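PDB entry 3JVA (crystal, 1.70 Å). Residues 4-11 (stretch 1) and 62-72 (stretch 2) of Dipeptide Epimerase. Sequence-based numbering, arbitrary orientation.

Stretch 1, residues 4-11: KQVHVRAS
Stretch 2, residues 62-72: TLETIELFGQA

The closest backbone approach in this contact is made at a glycine. The CA atoms of Val6 and Gly70 lie 5.1 Å apart, and Val6 CG2 rests 3.6 Å from Gly70 CA. A CB placed ideally on Gly70 would point toward the strand and come within 2.9 Å of Val6 CB, a clash. Lack of a side chain therefore lets the strand sit this close.

Stretch 1 is a strand throughout and stretch 2 a helix throughout; both continue beyond the residues given. Their axes run antiparallel, at 173°, and approach to 7.5 Å. The strand has extended phi/psi values from Gln5 to Ser11, for example -123/118 at Val6 and -132/144 at Val8. The helix stays near -62/-43 up to Gly70, then loosens slightly at Gln71 and Ala72. Gly70 N donates a backbone hydrogen bond to Ile66 O at 2.8 Å. The register pairs Val6 with Gly70, and Val8 with Glu67; Val8 CA and Glu67 CA are 7.2 Å apart.

Strand alternation sends Val6 and Val8 toward the helix, and His7 and Arg9 away. Val6 is buried, with chi1 t. Val8 has chi1 p and the largest covered area, 91 Å². Val8 CG2 packs 3.7 Å from Leu63 CD2 and 4.0 Å from Ile66 CG2. Both helix residues are m,t. Ile66 points toward the strand; Leu63 leaves its backbone sideways, but its end reaches in. Leu63 CD2 also lies 4.0 Å from Arg9 O, and Leu63 CD1 is 4.5 Å from Ala10 CB. Branched aliphatic side chains suit this apolar patch. In all, 406 Å² is buried, both sides summed.

Polar side chains border the patch. Gln5 (t, p, chi3 -87°) starts sideways and bends nearer the helix. Gln71 (m, m, chi3 -67°) starts away and also turns back. Gln71 NE2 donates to Gln5 OE1 at 3.0 Å, with an angle of 152°. Gln5 OE1 also accepts from Val6 N at 2.9 Å. One amide oxygen thus ties the helix side chain to the strand backbone.

Glu67 (m, m, chi3 51°) leaves the helix sideways, but its end comes nearer the strand, with Glu67 OE1 3.5 Å from Val8 CG1. Water 1 bridges the two residues: it accepts from Val8 N at 2.9 Å and donates to Glu67 OE1 at 3.2 Å. Glu67 is exposed, so its charge can remain in solvent while its side chain covers Val8.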

ATOM      1  N   LYS B   4     -50.426  17.153  -2.554  1.00 23.58           N
ATOM      2  CA  LYS B   4     -51.680  17.089  -1.811  1.00 24.95           C
ATOM      3  C   LYS B   4     -51.930  15.680  -1.298  1.00 25.62           C
ATOM      4  O   LYS B   4     -52.317  15.480  -0.147  1.00 24.49           O
ATOM      5  CB  LYS B   4     -52.853  17.513  -2.698  1.00 27.38           C
ATOM      6  CG  LYS B   4     -54.202  17.408  -2.000  1.00 30.80           C
ATOM      7  CD  LYS B   4     -55.347  17.838  -2.897  1.00 35.91           C
ATOM      8  CE  LYS B   4     -56.675  17.731  -2.157  1.00 37.29           C
ATOM      9  NZ  LYS B   4     -57.818  18.195  -2.991  1.00 40.66           N
ATOM     10  N   GLN B   5     -51.702  14.695  -2.156  1.00 25.73           N
ATOM     11  CA  GLN B   5     -51.931  13.315  -1.765  1.00 26.58           C
ATOM     12  C   GLN B   5     -51.105  12.380  -2.628  1.00 25.64           C
ATOM     13  O   GLN B   5     -50.708  12.726  -3.741  1.00 24.83           O
ATOM     14  CB  GLN B   5     -53.421  12.979  -1.902  1.00 29.62           C
ATOM     15  CG  GLN B   5     -53.823  11.606  -1.375  1.00 33.53           C
ATOM     16  CD  GLN B   5     -53.426  11.397   0.075  1.00 35.44           C
ATOM     17  OE1 GLN B   5     -52.313  10.966   0.369  1.00 35.34           O
ATOM     18  NE2 GLN B   5     -54.333  11.719   0.991  1.00 37.40           N
ATOM     19  N   VAL B   6     -50.839  11.199  -2.089  1.00 24.26           N
ATOM     20  CA  VAL B   6     -50.071  10.178  -2.784  1.00 24.23           C
ATOM     21  C   VAL B   6     -50.941   8.927  -2.842  1.00 24.94           C
ATOM     22  O   VAL B   6     -51.312   8.376  -1.810  1.00 25.95           O
ATOM     23  CB  VAL B   6     -48.763   9.853  -2.024  1.00 24.38           C
ATOM     24  CG1 VAL B   6     -48.027   8.709  -2.716  1.00 23.72           C
ATOM     25  CG2 VAL B   6     -47.877  11.097  -1.955  1.00 24.32           C
ATOM     26  N   HIS B   7     -51.269   8.488  -4.051  1.00 23.82           N
ATOM     27  CA  HIS B   7     -52.107   7.309  -4.246  1.00 25.48           C
ATOM     28  C   HIS B   7     -51.268   6.160  -4.789  1.00 25.79           C
ATOM     29  O   HIS B   7     -50.418   6.374  -5.651  1.00 26.46           O
ATOM     30  CB  HIS B   7     -53.224   7.627  -5.246  1.00 26.78           C
ATOM     31  CG  HIS B   7     -53.960   8.896  -4.946  1.00 29.78           C
ATOM     32  ND1 HIS B   7     -53.849  10.025  -5.728  1.00 32.07           N
ATOM     33  CD2 HIS B   7     -54.803   9.221  -3.937  1.00 31.02           C
ATOM     34  CE1 HIS B   7     -54.593  10.991  -5.215  1.00 29.61           C
ATOM     35  NE2 HIS B   7     -55.181  10.528  -4.127  1.00 30.49           N
ATOM     36  N   VAL B   8     -51.491   4.949  -4.284  1.00 23.89           N
ATOM     37  CA  VAL B   8     -50.744   3.796  -4.778  1.00 26.16           C
ATOM     38  C   VAL B   8     -51.670   2.631  -5.090  1.00 25.05           C
ATOM     39  O   VAL B   8     -52.666   2.413  -4.398  1.00 25.50           O
ATOM     40  CB  VAL B   8     -49.658   3.318  -3.775  1.00 27.23           C
ATOM     41  CG1 VAL B   8     -50.300   2.737  -2.530  1.00 30.52           C
ATOM     42  CG2 VAL B   8     -48.754   2.279  -4.448  1.00 26.75           C
ATOM     43  N   ARG B   9     -51.343   1.893  -6.147  1.00 23.88           N
ATOM     44  CA  ARG B   9     -52.137   0.745  -6.547  1.00 23.39           C
ATOM     45  C   ARG B   9     -51.206  -0.380  -6.977  1.00 23.37           C
ATOM     46  O   ARG B   9     -50.029  -0.158  -7.247  1.00 22.40           O
ATOM     47  CB  ARG B   9     -53.065   1.111  -7.715  1.00 24.89           C
ATOM     48  CG  ARG B   9     -52.380   1.294  -9.082  1.00 26.24           C
ATOM     49  CD  ARG B   9     -53.426   1.607 -10.153  1.00 27.99           C
ATOM     50  NE  ARG B   9     -52.931   1.721 -11.530  1.00 28.62           N
ATOM     51  CZ  ARG B   9     -52.688   0.692 -12.341  1.00 29.72           C
ATOM     52  NH1 ARG B   9     -52.875  -0.554 -11.925  1.00 29.91           N
ATOM     53  NH2 ARG B   9     -52.315   0.910 -13.599  1.00 30.63           N
ATOM     54  N   ALA B  10     -51.732  -1.595  -7.006  1.00 24.60           N
ATOM     55  CA  ALA B  10     -50.942  -2.722  -7.454  1.00 23.94           C
ATOM     56  C   ALA B  10     -51.212  -2.766  -8.949  1.00 24.25           C
ATOM     57  O   ALA B  10     -52.245  -2.274  -9.411  1.00 24.95           O
ATOM     58  CB  ALA B  10     -51.415  -4.011  -6.784  1.00 25.31           C
ATOM     59  N   SER B  11     -50.276  -3.324  -9.707  1.00 20.52           N
ATOM     60  CA  SER B  11     -50.434  -3.435 -11.150  1.00 22.72           C
ATOM     61  C   SER B  11     -49.983  -4.835 -11.496  1.00 22.70           C
ATOM     62  O   SER B  11     -48.916  -5.257 -11.063  1.00 21.31           O
ATOM     63  CB  SER B  11     -49.550  -2.414 -11.873  1.00 20.75           C
ATOM     64  OG  SER B  11     -49.605  -2.565 -13.287  1.00 23.61           O
ATOM     65  N   THR B  62     -43.124  -3.221  -0.751  1.00 20.57           N
ATOM     66  CA  THR B  62     -43.019  -1.982  -1.515  1.00 19.46           C
ATOM     67  C   THR B  62     -44.285  -1.144  -1.363  1.00 20.09           C
ATOM     68  O   THR B  62     -44.215   0.076  -1.203  1.00 20.60           O
ATOM     69  CB  THR B  62     -42.759  -2.285  -2.999  1.00 18.73           C
ATOM     70  OG1 THR B  62     -41.503  -2.964  -3.114  1.00 19.29           O
ATOM     71  CG2 THR B  62     -42.700  -0.992  -3.816  1.00 18.26           C
ATOM     72  N   LEU B  63     -45.442  -1.793  -1.412  1.00 20.46           N
ATOM     73  CA  LEU B  63     -46.701  -1.073  -1.249  1.00 21.53           C
ATOM     74  C   LEU B  63     -46.762  -0.442   0.139  1.00 22.33           C
ATOM     75  O   LEU B  63     -47.118   0.731   0.280  1.00 23.10           O
ATOM     76  CB  LEU B  63     -47.893  -2.013  -1.455  1.00 21.99           C
ATOM     77  CG  LEU B  63     -48.125  -2.494  -2.891  1.00 23.12           C
ATOM     78  CD1 LEU B  63     -49.186  -3.583  -2.906  1.00 23.71           C
ATOM     79  CD2 LEU B  63     -48.550  -1.310  -3.770  1.00 23.38           C
ATOM     80  N   GLU B  64     -46.409  -1.212   1.166  1.00 21.50           N
ATOM     81  CA  GLU B  64     -46.435  -0.692   2.530  1.00 22.62           C
ATOM     82  C   GLU B  64     -45.506   0.508   2.700  1.00 22.52           C
ATOM     83  O   GLU B  64     -45.888   1.531   3.282  1.00 23.85           O
ATOM     84  CB  GLU B  64     -46.059  -1.789   3.539  1.00 23.74           C
ATOM     85  CG  GLU B  64     -45.840  -1.265   4.963  1.00 27.13           C
ATOM     86  CD  GLU B  64     -45.733  -2.361   6.020  1.00 30.08           C
ATOM     87  OE1 GLU B  64     -45.220  -3.458   5.721  1.00 31.35           O
ATOM     88  OE2 GLU B  64     -46.149  -2.115   7.170  1.00 33.06           O
ATOM     89  N   THR B  65     -44.288   0.393   2.186  1.00 22.26           N
ATOM     90  CA  THR B  65     -43.324   1.478   2.306  1.00 20.88           C
ATOM     91  C   THR B  65     -43.774   2.720   1.546  1.00 21.90           C
ATOM     92  O   THR B  65     -43.656   3.833   2.051  1.00 21.06           O
ATOM     93  CB  THR B  65     -41.932   1.039   1.804  1.00 21.85           C
ATOM     94  OG1 THR B  65     -41.498  -0.097   2.561  1.00 20.88           O
ATOM     95  CG2 THR B  65     -40.916   2.169   1.971  1.00 18.93           C
ATOM     96  N   ILE B  66     -44.302   2.539   0.339  1.00 21.09           N
ATOM     97  CA  ILE B  66     -44.756   3.689  -0.434  1.00 22.81           C
ATOM     98  C   ILE B  66     -45.825   4.464   0.333  1.00 23.03           C
ATOM     99  O   ILE B  66     -45.828   5.694   0.330  1.00 23.57           O
ATOM    100  CB  ILE B  66     -45.313   3.265  -1.810  1.00 22.13           C
ATOM    101  CG1 ILE B  66     -44.168   2.730  -2.680  1.00 22.82           C
ATOM    102  CG2 ILE B  66     -45.997   4.457  -2.492  1.00 23.97           C
ATOM    103  CD1 ILE B  66     -44.608   2.205  -4.024  1.00 24.45           C
ATOM    104  N   GLU B  67     -46.724   3.743   0.998  1.00 24.31           N
ATOM    105  CA  GLU B  67     -47.784   4.386   1.780  1.00 25.66           C
ATOM    106  C   GLU B  67     -47.177   5.232   2.894  1.00 25.20           C
ATOM    107  O   GLU B  67     -47.653   6.337   3.185  1.00 24.40           O
ATOM    108  CB  GLU B  67     -48.706   3.324   2.380  1.00 30.10           C
ATOM    109  CG  GLU B  67     -49.467   2.509   1.346  1.00 37.70           C
ATOM    110  CD  GLU B  67     -50.754   3.175   0.892  1.00 42.09           C
ATOM    111  OE1 GLU B  67     -50.716   4.367   0.506  1.00 44.61           O
ATOM    112  OE2 GLU B  67     -51.807   2.498   0.918  1.00 43.76           O
ATOM    113  N   LEU B  68     -46.129   4.711   3.525  1.00 23.71           N
ATOM    114  CA  LEU B  68     -45.457   5.440   4.598  1.00 22.96           C
ATOM    115  C   LEU B  68     -44.808   6.702   4.028  1.00 23.51           C
ATOM    116  O   LEU B  68     -44.955   7.790   4.593  1.00 23.63           O
ATOM    117  CB  LEU B  68     -44.400   4.558   5.272  1.00 23.31           C
ATOM    118  CG  LEU B  68     -44.900   3.382   6.123  1.00 24.81           C
ATOM    119  CD1 LEU B  68     -43.719   2.552   6.608  1.00 27.85           C
ATOM    120  CD2 LEU B  68     -45.700   3.917   7.312  1.00 27.78           C
ATOM    121  N   PHE B  69     -44.093   6.556   2.911  1.00 21.36           N
ATOM    122  CA  PHE B  69     -43.441   7.694   2.260  1.00 21.10           C
ATOM    123  C   PHE B  69     -44.473   8.747   1.850  1.00 23.08           C
ATOM    124  O   PHE B  69     -44.279   9.946   2.064  1.00 21.30           O
ATOM    125  CB  PHE B  69     -42.707   7.265   0.981  1.00 20.78           C
ATOM    126  CG  PHE B  69     -41.498   6.395   1.205  1.00 19.81           C
ATOM    127  CD1 PHE B  69     -40.864   6.331   2.446  1.00 20.03           C
ATOM    128  CD2 PHE B  69     -40.942   5.699   0.134  1.00 18.10           C
ATOM    129  CE1 PHE B  69     -39.688   5.590   2.613  1.00 19.86           C
ATOM    130  CE2 PHE B  69     -39.768   4.956   0.286  1.00 17.95           C
ATOM    131  CZ  PHE B  69     -39.137   4.903   1.532  1.00 16.92           C
ATOM    132  N   GLY B  70     -45.560   8.283   1.237  1.00 22.53           N
ATOM    133  CA  GLY B  70     -46.601   9.180   0.765  1.00 23.85           C
ATOM    134  C   GLY B  70     -47.161  10.121   1.812  1.00 25.51           C
ATOM    135  O   GLY B  70     -47.303  11.321   1.568  1.00 24.68           O
ATOM    136  N   GLN B  71     -47.478   9.586   2.983  1.00 26.25           N
ATOM    137  CA  GLN B  71     -48.035  10.417   4.043  1.00 27.17           C
ATOM    138  C   GLN B  71     -47.004  11.359   4.646  1.00 26.71           C
ATOM    139  O   GLN B  71     -47.357  12.406   5.192  1.00 27.81           O
ATOM    140  CB  GLN B  71     -48.654   9.536   5.129  1.00 29.68           C
ATOM    141  CG  GLN B  71     -49.863   8.755   4.633  1.00 33.45           C
ATOM    142  CD  GLN B  71     -50.873   9.651   3.934  1.00 35.73           C
ATOM    143  OE1 GLN B  71     -51.498  10.506   4.561  1.00 37.04           O
ATOM    144  NE2 GLN B  71     -51.025   9.466   2.626  1.00 32.40           N
ATOM    145  N   ALA B  72     -45.728  11.001   4.530  1.00 24.33           N
ATOM    146  CA  ALA B  72     -44.661  11.827   5.077  1.00 23.58           C
ATOM    147  C   ALA B  72     -44.261  12.972   4.158  1.00 23.85           C
ATOM    148  O   ALA B  72     -43.661  13.947   4.610  1.00 24.66           O
ATOM    149  CB  ALA B  72     -43.442  10.968   5.389  1.00 24.28           C
TER
HETATM  150  O   HOH W   1     -52.915   4.844  -1.774  1.00 38.81           O